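Local atomic coordinates of McyG protein (Microcystis aeruginosa PCC 7806, PDB entry 4R0M), a protein that probably selects and adenylates a phenylalanine-like substrate for loading onto its fused peptidyl carrier domain in microcystin synthesis, and holds phenylalanyl-adenylate in this structure. Residues K72-I77 / D124-L129; P97-V102 / A176-F181; K115-W120 / S145-W150. One frame throughout, in Å; residues are numbered along the deposited sequence.

Interaction 1 (K72-I77 / D124-L129)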
loop_
_atom_site.group_PDB
_atom_site.type_symbol
_atom_site.label_atom_id
_atom_site.label_comp_id
_atom_site.label_asym_id
_atom_site.label_seq_id
_atom_site.Cartn_x
_atom_site.Cartn_y
_atom_site.Cartn_z
ATOM N N LYS A 72 8.564 -19.075 -11.267
ATOM C CA LYS A 72 7.646 -18.093 -10.707
ATOM C C LYS A 72 6.206 -18.580 -10.792
ATOM O O LYS A 72 5.835 -19.284 -11.734
ATOM C CB LYS A 72 7.817 -16.746 -11.412
ATOM C CG LYS A 72 9.064 -15.992 -10.972
ATOM C CD LYS A 72 9.511 -14.964 -11.992
ATOM C CE LYS A 72 10.578 -15.519 -12.923
ATOM N NZ LYS A 72 11.924 -15.504 -12.288
ATOM N N VAL A 73 5.410 -18.230 -9.782
ATOM C CA VAL A 73 3.970 -18.509 -9.781
ATOM C C VAL A 73 3.181 -17.255 -9.397
ATOM O O VAL A 73 3.557 -16.533 -8.469
ATOM C CB VAL A 73 3.579 -19.695 -8.857
ATOM C CG1 VAL A 73 4.230 -20.990 -9.321
ATOM C CG2 VAL A 73 3.934 -19.411 -7.405
ATOM N N ILE A 74 2.095 -16.999 -10.123
ATOM C CA ILE A 74 1.246 -15.838 -9.866
ATOM C C ILE A 74 0.222 -16.155 -8.779
ATOM O O ILE A 74 -0.379 -17.227 -8.779
ATOM C CB ILE A 74 0.541 -15.343 -11.156
ATOM C CG1 ILE A 74 1.576 -14.793 -12.145
ATOM C CG2 ILE A 74 -0.517 -14.288 -10.836
ATOM C CD1 ILE A 74 1.003 -14.334 -13.473
ATOM N N LEU A 75 0.037 -15.220 -7.852
ATOM C CA LEU A 75 -0.954 -15.371 -6.787
ATOM C C LEU A 75 -2.194 -14.519 -7.039
ATOM O O LEU A 75 -2.105 -13.299 -7.218
ATOM C CB LEU A 75 -0.346 -15.037 -5.420
ATOM C CG LEU A 75 0.416 -16.115 -4.637
ATOM C CD1 LEU A 75 1.706 -16.556 -5.322
ATOM C CD2 LEU A 75 0.697 -15.627 -3.222
ATOM N N GLN A 76 -3.344 -15.188 -7.066
ATOM C CA GLN A 76 -4.644 -14.542 -7.210
ATOM C C GLN A 76 -5.595 -15.129 -6.169
ATOM O O GLN A 76 -6.580 -15.792 -6.499
ATOM C CB GLN A 76 -5.184 -14.736 -8.631
ATOM C CG GLN A 76 -4.469 -13.904 -9.685
ATOM C CD GLN A 76 -4.907 -12.451 -9.671
ATOM O OE1 GLN A 76 -4.329 -11.618 -8.970
ATOM N NE2 GLN A 76 -5.947 -12.146 -10.434
ATOM N N ILE A 77 -5.276 -14.877 -4.901
ATOM C CA ILE A 77 -5.964 -15.496 -3.775
ATOM C C ILE A 77 -6.568 -14.433 -2.861
ATOM O O ILE A 77 -5.841 -13.659 -2.233
ATOM C CB ILE A 77 -4.997 -16.387 -2.955
ATOM C CG1 ILE A 77 -4.260 -17.381 -3.867
ATOM C CG2 ILE A 77 -5.747 -17.112 -1.847
ATOM C CD1 ILE A 77 -2.964 -17.919 -3.293
ATOM N N ASP A 124 6.468 -15.341 -18.991
ATOM C CA ASP A 124 6.398 -16.528 -19.861
ATOM C C ASP A 124 5.421 -17.602 -19.364
ATOM O O ASP A 124 5.813 -18.742 -19.103
ATOM C CB ASP A 124 7.797 -17.123 -20.111
ATOM C CG ASP A 124 8.715 -16.177 -20.881
ATOM O OD1 ASP A 124 8.264 -15.566 -21.879
ATOM O OD2 ASP A 124 9.897 -16.052 -20.493
ATOM N N ASN A 125 4.152 -17.216 -19.231
ATOM C CA ASN A 125 3.048 -18.140 -18.921
ATOM C C ASN A 125 3.217 -18.969 -17.636
ATOM O O ASN A 125 3.186 -20.200 -17.687
ATOM C CB ASN A 125 2.766 -19.077 -20.114
ATOM C CG ASN A 125 2.528 -18.330 -21.419
ATOM O OD1 ASN A 125 2.889 -17.160 -21.567
ATOM N ND2 ASN A 125 1.921 -19.019 -22.383
ATOM N N PRO A 126 3.387 -18.301 -16.480
ATOM C CA PRO A 126 3.501 -19.057 -15.237
ATOM C C PRO A 126 2.143 -19.520 -14.712
ATOM O O PRO A 126 1.108 -18.957 -15.081
ATOM C CB PRO A 126 4.108 -18.038 -14.273
ATOM C CG PRO A 126 3.589 -16.730 -14.758
ATOM C CD PRO A 126 3.518 -16.848 -16.252
ATOM N N LEU A 127 2.166 -20.536 -13.855
ATOM C CA LEU A 127 0.971 -21.049 -13.197
ATOM C C LEU A 127 0.356 -19.996 -12.273
ATOM O O LEU A 127 1.070 -19.195 -11.666
ATOM C CB LEU A 127 1.312 -22.321 -12.408
ATOM C CG LEU A 127 0.237 -22.999 -11.546
ATOM C CD1 LEU A 127 -0.831 -23.678 -12.397
ATOM C CD2 LEU A 127 0.875 -23.996 -10.589
ATOM N N ILE A 128 -0.970 -20.005 -12.180
ATOM C CA ILE A 128 -1.694 -19.069 -11.328
ATOM C C ILE A 128 -2.321 -19.801 -10.146
ATOM O O ILE A 128 -3.068 -20.765 -10.322
ATOM C CB ILE A 128 -2.772 -18.292 -12.118
ATOM C CG1 ILE A 128 -2.127 -17.522 -13.274
ATOM C CG2 ILE A 128 -3.542 -17.346 -11.200
ATOM C CD1 ILE A 128 -3.093 -17.121 -14.365
ATOM N N LEU A 129 -1.986 -19.339 -8.946
ATOM C CA LEU A 129 -2.549 -19.854 -7.706
ATOM C C LEU A 129 -3.798 -19.057 -7.359
ATOM O O LEU A 129 -3.770 -17.826 -7.348
ATOM C CB LEU A 129 -1.528 -19.716 -6.573
ATOM C CG LEU A 129 -0.434 -20.755 -6.294
ATOM C CD1 LEU A 129 0.545 -20.785 -7.453
ATOM C CD2 LEU A 129 0.287 -20.552 -4.971
#
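Three backbone hydrogen bonds tie K72-I77 to D124-L129. The straightest runs from L129 N to I74 O, 2.7 Å long with an angle of 172° at the hydrogen. I74 N donates in turn to L127 O at 2.9 Å, so I74 grips the residues on both sides of I128. L129 O then accepts Q76 N at 2.7 Å, and all three donors lie nearly along the C=O axes. This is the parallel ladder pairing the two inner strands, 72-76 and 128-130, of a four-stranded parallel sheet in the adenylation domain. The chain runs from 72-76 through helix 80-93 to the edge strand 96-99, then through helix 111-122 back across 72-76 to 128-130, and the two helices pack on opposite faces. Facing helix 111-122, the branched I74 and I128 suit extended backbone and meet at I74 CB and I128 CG1, 4.0 Å apart. P126, which has no N-H to place, leans its CG 3.8 Å from I74 CD1 while its CB rests 3.3 Å from K72 O. On the face toward helix 80-93, L129 carries CG anti to its carbonyl carbon (chi1 -85°), and its CD1 crosses obliquely to V73 CB at 3.5 Å. I77 runs alongside L129, pointing the same way, with CD1 4.0 Å from L129 CB.

Interaction 2 (P97-V102 / A176-F181)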
loop_
_atom_site.group_PDB
_atom_site.type_symbol
_atom_site.label_atom_id
_atom_site.label_comp_id
_atom_site.label_asym_id
_atom_site.label_seq_id
_atom_site.Cartn_x
_atom_site.Cartn_y
_atom_site.Cartn_z
ATOM N N PRO A 97 7.035 -16.341 -5.479
ATOM C CA PRO A 97 5.628 -15.967 -5.580
ATOM C C PRO A 97 5.482 -14.574 -6.187
ATOM O O PRO A 97 6.299 -13.689 -5.916
ATOM C CB PRO A 97 5.158 -15.969 -4.125
ATOM C CG PRO A 97 6.381 -15.642 -3.336
ATOM C CD PRO A 97 7.560 -16.160 -4.112
ATOM N N VAL A 98 4.462 -14.401 -7.024
ATOM C CA VAL A 98 4.184 -13.110 -7.648
ATOM C C VAL A 98 2.749 -12.712 -7.300
ATOM O O VAL A 98 1.815 -12.987 -8.062
ATOM C CB VAL A 98 4.415 -13.139 -9.177
ATOM C CG1 VAL A 98 4.282 -11.743 -9.773
ATOM C CG2 VAL A 98 5.791 -13.713 -9.501
ATOM N N PRO A 99 2.567 -12.083 -6.125
ATOM C CA PRO A 99 1.232 -11.713 -5.674
ATOM C C PRO A 99 0.697 -10.529 -6.465
ATOM O O PRO A 99 1.394 -9.526 -6.631
ATOM C CB PRO A 99 1.444 -11.324 -4.200
ATOM C CG PRO A 99 2.844 -11.731 -3.859
ATOM C CD PRO A 99 3.594 -11.683 -5.153
ATOM N N LEU A 100 -0.522 -10.663 -6.969
ATOM C CA LEU A 100 -1.176 -9.576 -7.685
ATOM C C LEU A 100 -2.565 -9.327 -7.106
ATOM O O LEU A 100 -3.175 -10.230 -6.530
ATOM C CB LEU A 100 -1.245 -9.875 -9.188
ATOM C CG LEU A 100 0.079 -9.936 -9.966
ATOM C CD1 LEU A 100 -0.132 -10.534 -11.348
ATOM C CD2 LEU A 100 0.750 -8.573 -10.068
ATOM N N THR A 101 -3.043 -8.093 -7.250
ATOM C CA THR A 101 -4.361 -7.695 -6.771
ATOM C C THR A 101 -5.440 -8.561 -7.411
ATOM O O THR A 101 -5.423 -8.794 -8.621
ATOM C CB THR A 101 -4.638 -6.206 -7.081
ATOM O OG1 THR A 101 -3.601 -5.398 -6.508
ATOM C CG2 THR A 101 -5.990 -5.756 -6.518
ATOM N N VAL A 102 -6.354 -9.057 -6.583
ATOM C CA VAL A 102 -7.535 -9.764 -7.057
ATOM C C VAL A 102 -8.485 -8.752 -7.699
ATOM O O VAL A 102 -8.837 -7.744 -7.086
ATOM C CB VAL A 102 -8.223 -10.535 -5.907
ATOM C CG1 VAL A 102 -9.640 -10.951 -6.282
ATOM C CG2 VAL A 102 -7.393 -11.754 -5.517
ATOM N N ALA A 176 16.626 -13.928 -5.400
ATOM C CA ALA A 176 15.265 -13.402 -5.390
ATOM C C ALA A 176 14.339 -14.306 -4.582
ATOM O O ALA A 176 14.367 -15.530 -4.730
ATOM C CB ALA A 176 14.745 -13.248 -6.811
ATOM N N ALA A 177 13.532 -13.690 -3.724
ATOM C CA ALA A 177 12.566 -14.414 -2.904
ATOM C C ALA A 177 11.135 -13.964 -3.195
ATOM O O ALA A 177 10.186 -14.714 -2.975
ATOM C CB ALA A 177 12.885 -14.231 -1.428
ATOM N N LEU A 178 10.992 -12.734 -3.685
ATOM C CA LEU A 178 9.685 -12.126 -3.883
ATOM C C LEU A 178 9.704 -11.142 -5.045
ATOM O O LEU A 178 10.589 -10.287 -5.136
ATOM C CB LEU A 178 9.234 -11.425 -2.597
ATOM C CG LEU A 178 7.862 -10.743 -2.526
ATOM C CD1 LEU A 178 6.717 -11.731 -2.722
ATOM C CD2 LEU A 178 7.728 -10.020 -1.194
ATOM N N LEU A 179 8.727 -11.278 -5.934
ATOM C CA LEU A 179 8.590 -10.379 -7.074
ATOM C C LEU A 179 7.242 -9.666 -7.014
ATOM O O LEU A 179 6.194 -10.301 -7.129
ATOM C CB LEU A 179 8.758 -11.152 -8.387
ATOM C CG LEU A 179 8.690 -10.417 -9.731
ATOM C CD1 LEU A 179 9.709 -9.292 -9.830
ATOM C CD2 LEU A 179 8.889 -11.412 -10.864
ATOM N N LEU A 180 7.283 -8.349 -6.816
ATOM C CA LEU A 180 6.071 -7.537 -6.692
ATOM C C LEU A 180 5.967 -6.480 -7.788
ATOM O O LEU A 180 6.810 -5.582 -7.886
ATOM C CB LEU A 180 6.003 -6.866 -5.314
ATOM C CG LEU A 180 5.805 -7.747 -4.078
ATOM C CD1 LEU A 180 6.256 -7.006 -2.830
ATOM C CD2 LEU A 180 4.357 -8.189 -3.948
ATOM N N PHE A 181 4.922 -6.591 -8.604
ATOM C CA PHE A 181 4.690 -5.659 -9.699
ATOM C C PHE A 181 3.867 -4.460 -9.254
ATOM O O PHE A 181 2.806 -4.615 -8.650
ATOM C CB PHE A 181 4.000 -6.363 -10.870
ATOM C CG PHE A 181 4.931 -7.175 -11.724
ATOM C CD1 PHE A 181 5.254 -8.486 -11.377
ATOM C CD2 PHE A 181 5.478 -6.637 -12.882
ATOM C CE1 PHE A 181 6.112 -9.236 -12.165
ATOM C CE2 PHE A 181 6.337 -7.383 -13.675
ATOM C CZ PHE A 181 6.654 -8.685 -13.316
#
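Strands 97-99 and 176-181 run the same way, 25° apart, and their axes approach to 5.5 Å, yet they barely hydrogen-bond. A single weak bond joins them, from L179 N to P97 O at 3.4 Å, long but straight at 170°. Prolines account for much of this, and the strands also diverge toward L100 and F181. In a regular parallel ladder the residue at P99 would donate to L179 O, but P99 has no N-H and sets its ring CD there instead, 3.5 Å from that oxygen. V98 CA offers L179 O a C-H···O contact, also of 3.5 Å. At the start of the strand P97 CD abuts A177 O, beside the classic bulge that A177 and L178 form opposite L194. Among the side chains, the rings of P97 and P99 cross the leucines at about right angles: P99 CD lies 3.8 Å from L180 CD2, while L178 CD1 touches both prolines. V98 has CG1 anti to its backbone N (chi1 -173°), which carries that methyl to the edge of the F181 ring, 3.8 Å from CD1; its CG2 lies alongside L179, 4.1 Å from CB. An alanine here would remove both methyls and would probably leave the F181 edge and L179 less firmly packed. L100 CD2 reaches F181 CB at 4.0 Å. T182, the next residue, begins the ligand pocket, in the Thr/Ser/Gly-rich phosphate-binding loop of adenylate-forming enzymes. With so few donors, the two sheets are joined here chiefly by buried apolar packing rather than by a continuous ladder.

Interaction 3 (K115-W120 / S145-W150)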
loop_
_atom_site.group_PDB
_atom_site.type_symbol
_atom_site.label_atom_id
_atom_site.label_comp_id
_atom_site.label_asym_id
_atom_site.label_seq_id
_atom_site.Cartn_x
_atom_site.Cartn_y
_atom_site.Cartn_z
ATOM N N LYS A 115 -3.400 -6.078 -15.606
ATOM C CA LYS A 115 -2.142 -6.319 -14.907
ATOM C C LYS A 115 -1.834 -7.817 -14.854
ATOM O O LYS A 115 -0.723 -8.238 -15.174
ATOM C CB LYS A 115 -2.191 -5.723 -13.501
ATOM C CG LYS A 115 -0.827 -5.437 -12.895
ATOM C CD LYS A 115 -0.969 -4.938 -11.468
ATOM C CE LYS A 115 0.354 -4.426 -10.928
ATOM N NZ LYS A 115 0.237 -4.010 -9.504
ATOM N N LEU A 116 -2.834 -8.611 -14.469
ATOM C CA LEU A 116 -2.708 -10.066 -14.429
ATOM C C LEU A 116 -2.251 -10.634 -15.773
ATOM O O LEU A 116 -1.323 -11.444 -15.819
ATOM C CB LEU A 116 -4.029 -10.714 -13.990
ATOM C CG LEU A 116 -4.200 -12.230 -14.149
ATOM C CD1 LEU A 116 -3.229 -13.018 -13.274
ATOM C CD2 LEU A 116 -5.637 -12.629 -13.855
ATOM N N GLU A 117 -2.896 -10.197 -16.855
ATOM C CA GLU A 117 -2.553 -10.646 -18.207
ATOM C C GLU A 117 -1.171 -10.170 -18.651
ATOM O O GLU A 117 -0.422 -10.932 -19.265
ATOM C CB GLU A 117 -3.623 -10.213 -19.218
ATOM C CG GLU A 117 -4.955 -10.928 -19.041
ATOM C CD GLU A 117 -6.011 -10.516 -20.052
ATOM O OE1 GLU A 117 -5.701 -9.757 -20.992
ATOM O OE2 GLU A 117 -7.166 -10.961 -19.906
ATOM N N ASN A 118 -0.840 -8.916 -18.338
ATOM C CA ASN A 118 0.459 -8.347 -18.703
ATOM C C ASN A 118 1.617 -9.034 -17.987
ATOM O O ASN A 118 2.599 -9.423 -18.619
ATOM C CB ASN A 118 0.499 -6.834 -18.448
ATOM C CG ASN A 118 -0.247 -6.036 -19.507
ATOM O OD1 ASN A 118 -0.470 -6.507 -20.624
ATOM N ND2 ASN A 118 -0.632 -4.813 -19.158
ATOM N N VAL A 119 1.486 -9.181 -16.669
ATOM C CA VAL A 119 2.488 -9.855 -15.848
ATOM C C VAL A 119 2.655 -11.304 -16.311
ATOM O O VAL A 119 3.779 -11.793 -16.440
ATOM C CB VAL A 119 2.131 -9.780 -14.343
ATOM C CG1 VAL A 119 3.035 -10.679 -13.511
ATOM C CG2 VAL A 119 2.212 -8.343 -13.849
ATOM N N TRP A 120 1.531 -11.968 -16.579
ATOM C CA TRP A 120 1.519 -13.343 -17.088
ATOM C C TRP A 120 2.328 -13.489 -18.349
ATOM O O TRP A 120 3.054 -14.472 -18.513
ATOM C CB TRP A 120 0.081 -13.801 -17.310
ATOM C CG TRP A 120 -0.082 -15.224 -17.785
ATOM C CD1 TRP A 120 -0.029 -16.389 -17.024
ATOM C CD2 TRP A 120 -0.374 -15.676 -19.152
ATOM N NE1 TRP A 120 -0.246 -17.498 -17.806
ATOM C CE2 TRP A 120 -0.460 -17.143 -19.090
ATOM C CE3 TRP A 120 -0.558 -15.041 -20.376
ATOM C CZ2 TRP A 120 -0.721 -17.911 -20.216
ATOM C CZ3 TRP A 120 -0.819 -15.828 -21.503
ATOM C CH2 TRP A 120 -0.898 -17.227 -21.423
ATOM N N SER A 145 -10.473 -15.136 -23.532
ATOM C CA SER A 145 -9.436 -14.340 -24.189
ATOM C C SER A 145 -8.401 -15.219 -24.893
ATOM O O SER A 145 -7.360 -14.727 -25.330
ATOM C CB SER A 145 -8.758 -13.397 -23.189
ATOM O OG SER A 145 -9.639 -12.359 -22.796
ATOM N N HIS A 146 -8.701 -16.515 -24.992
ATOM C CA HIS A 146 -7.881 -17.491 -25.727
ATOM C C HIS A 146 -6.409 -17.410 -25.413
ATOM O O HIS A 146 -5.568 -17.347 -26.313
ATOM C CB HIS A 146 -8.125 -17.374 -27.232
ATOM C CG HIS A 146 -9.475 -17.885 -27.668
ATOM N ND1 HIS A 146 -10.616 -17.216 -27.424
ATOM C CD2 HIS A 146 -9.836 -19.044 -28.351
ATOM C CE1 HIS A 146 -11.657 -17.911 -27.921
ATOM N NE2 HIS A 146 -11.178 -19.029 -28.488
ATOM N N LEU A 147 -6.093 -17.418 -24.122
ATOM C CA LEU A 147 -4.716 -17.291 -23.662
ATOM C C LEU A 147 -4.061 -18.666 -23.576
ATOM O O LEU A 147 -4.454 -19.510 -22.764
ATOM C CB LEU A 147 -4.669 -16.546 -22.321
ATOM C CG LEU A 147 -5.328 -15.157 -22.329
ATOM C CD1 LEU A 147 -5.711 -14.705 -20.927
ATOM C CD2 LEU A 147 -4.447 -14.121 -23.021
ATOM N N GLU A 148 -3.069 -18.881 -24.436
ATOM C CA GLU A 148 -2.438 -20.187 -24.618
ATOM C C GLU A 148 -1.582 -20.599 -23.416
ATOM O O GLU A 148 -0.644 -19.892 -23.038
ATOM C CB GLU A 148 -1.601 -20.176 -25.901
ATOM C CG GLU A 148 -1.170 -21.544 -26.407
ATOM C CD GLU A 148 -0.330 -21.467 -27.674
ATOM O OE1 GLU A 148 0.219 -20.382 -27.974
ATOM O OE2 GLU A 148 -0.217 -22.497 -28.373
ATOM N N GLY A 149 -1.917 -21.746 -22.826
ATOM C CA GLY A 149 -1.177 -22.293 -21.688
ATOM C C GLY A 149 -1.652 -21.794 -20.335
ATOM O O GLY A 149 -1.014 -22.052 -19.312
ATOM N N TRP A 150 -2.776 -21.077 -20.339
ATOM C CA TRP A 150 -3.400 -20.534 -19.135
ATOM C C TRP A 150 -3.773 -21.645 -18.200
ATOM O O TRP A 150 -4.614 -22.487 -18.526
ATOM C CB TRP A 150 -4.640 -19.749 -19.539
ATOM C CG TRP A 150 -5.264 -18.871 -18.478
ATOM C CD1 TRP A 150 -6.365 -19.161 -17.677
ATOM C CD2 TRP A 150 -4.871 -17.503 -18.102
ATOM N NE1 TRP A 150 -6.664 -18.107 -16.853
ATOM C CE2 TRP A 150 -5.807 -17.081 -17.055
ATOM C CE3 TRP A 150 -3.871 -16.623 -18.507
ATOM C CZ2 TRP A 150 -5.727 -15.830 -16.455
ATOM C CZ3 TRP A 150 -3.801 -15.363 -17.894
ATOM C CH2 TRP A 150 -4.707 -14.978 -16.894
HETATM O O HOH W 1 -0.746 -20.351 -16.676
#
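One face of the W120 indole takes the edge of W150, whose CE3 stands 3.5 Å above the plane, over its centre. The pair is T-shaped (edge-to-face), with the five-membered ring of W120 and the six-membered ring of W150 4.6 Å apart between centroids and their planes at 60°. At the rim of W120, near its plane, lies the E148-G149 peptide: E148 O comes 3.1 Å from CH2, a carbonyl oxygen against the electropositive ring edge. A water also sits in this plane, accepting from W120 NE1 at 3.1 Å, with G149 O also within hydrogen-bonding distance. On W150, L147 CD1 lies above one face, offset toward the rim, while L116 meets the edge, its CG 3.9 Å from CH2. W150 NE1 is satisfied by I138 O. Both tryptophans hold CG anti to the backbone N (W120 chi1 -178°, W150 chi1 -168°), which sends W120 toward the loop and brings the six-membered ring of W150 back against it. The loop is shaped by a type II turn from L147 to W150, and G149 suits its positive-phi position, where a CB would jam against E148 O. L147 CB adds an oblique contact to W120, 3.9 Å from CH2, whereas E117 OE2 only approaches S145 OG, at 4.1 Å. Just upstream, H146 closes helix 135-144 with a Schellman motif. Helix 111-122 is thus pinned to the loop leading to strand 152-154; inward, W120 and W150 both rest on I128 of strand 128-130, while L116 packs on I74 and Q76 of strand 72-76 and on L141 of helix 135-144.

How the interactions relate
V98 is where interactions 1 and 2 meet: probable hydrogen bonds from V98 N to V73 O (2.7 Å) and from L75 N to V98 O (2.9 Å) make strand 96-99 the next strand of the same sheet, so V98 turns its polar backbone to interaction 1 and its methyls to interaction 2. Helix 111-122, which carries one half of interaction 3, ends at interaction 1 in a Schellman motif, N125 N lying 3.0 Å from W120 O. It also reaches interaction 2 through K115 NZ, 2.8 Å from F181 O. Interaction 2 lies nearest the active site, the L180 side chain being about 8 Å from the bound phenylalanyl-adenylate; the centres of interactions 1 and 3 lie about 9 and 16 Å from the centre of interaction 2.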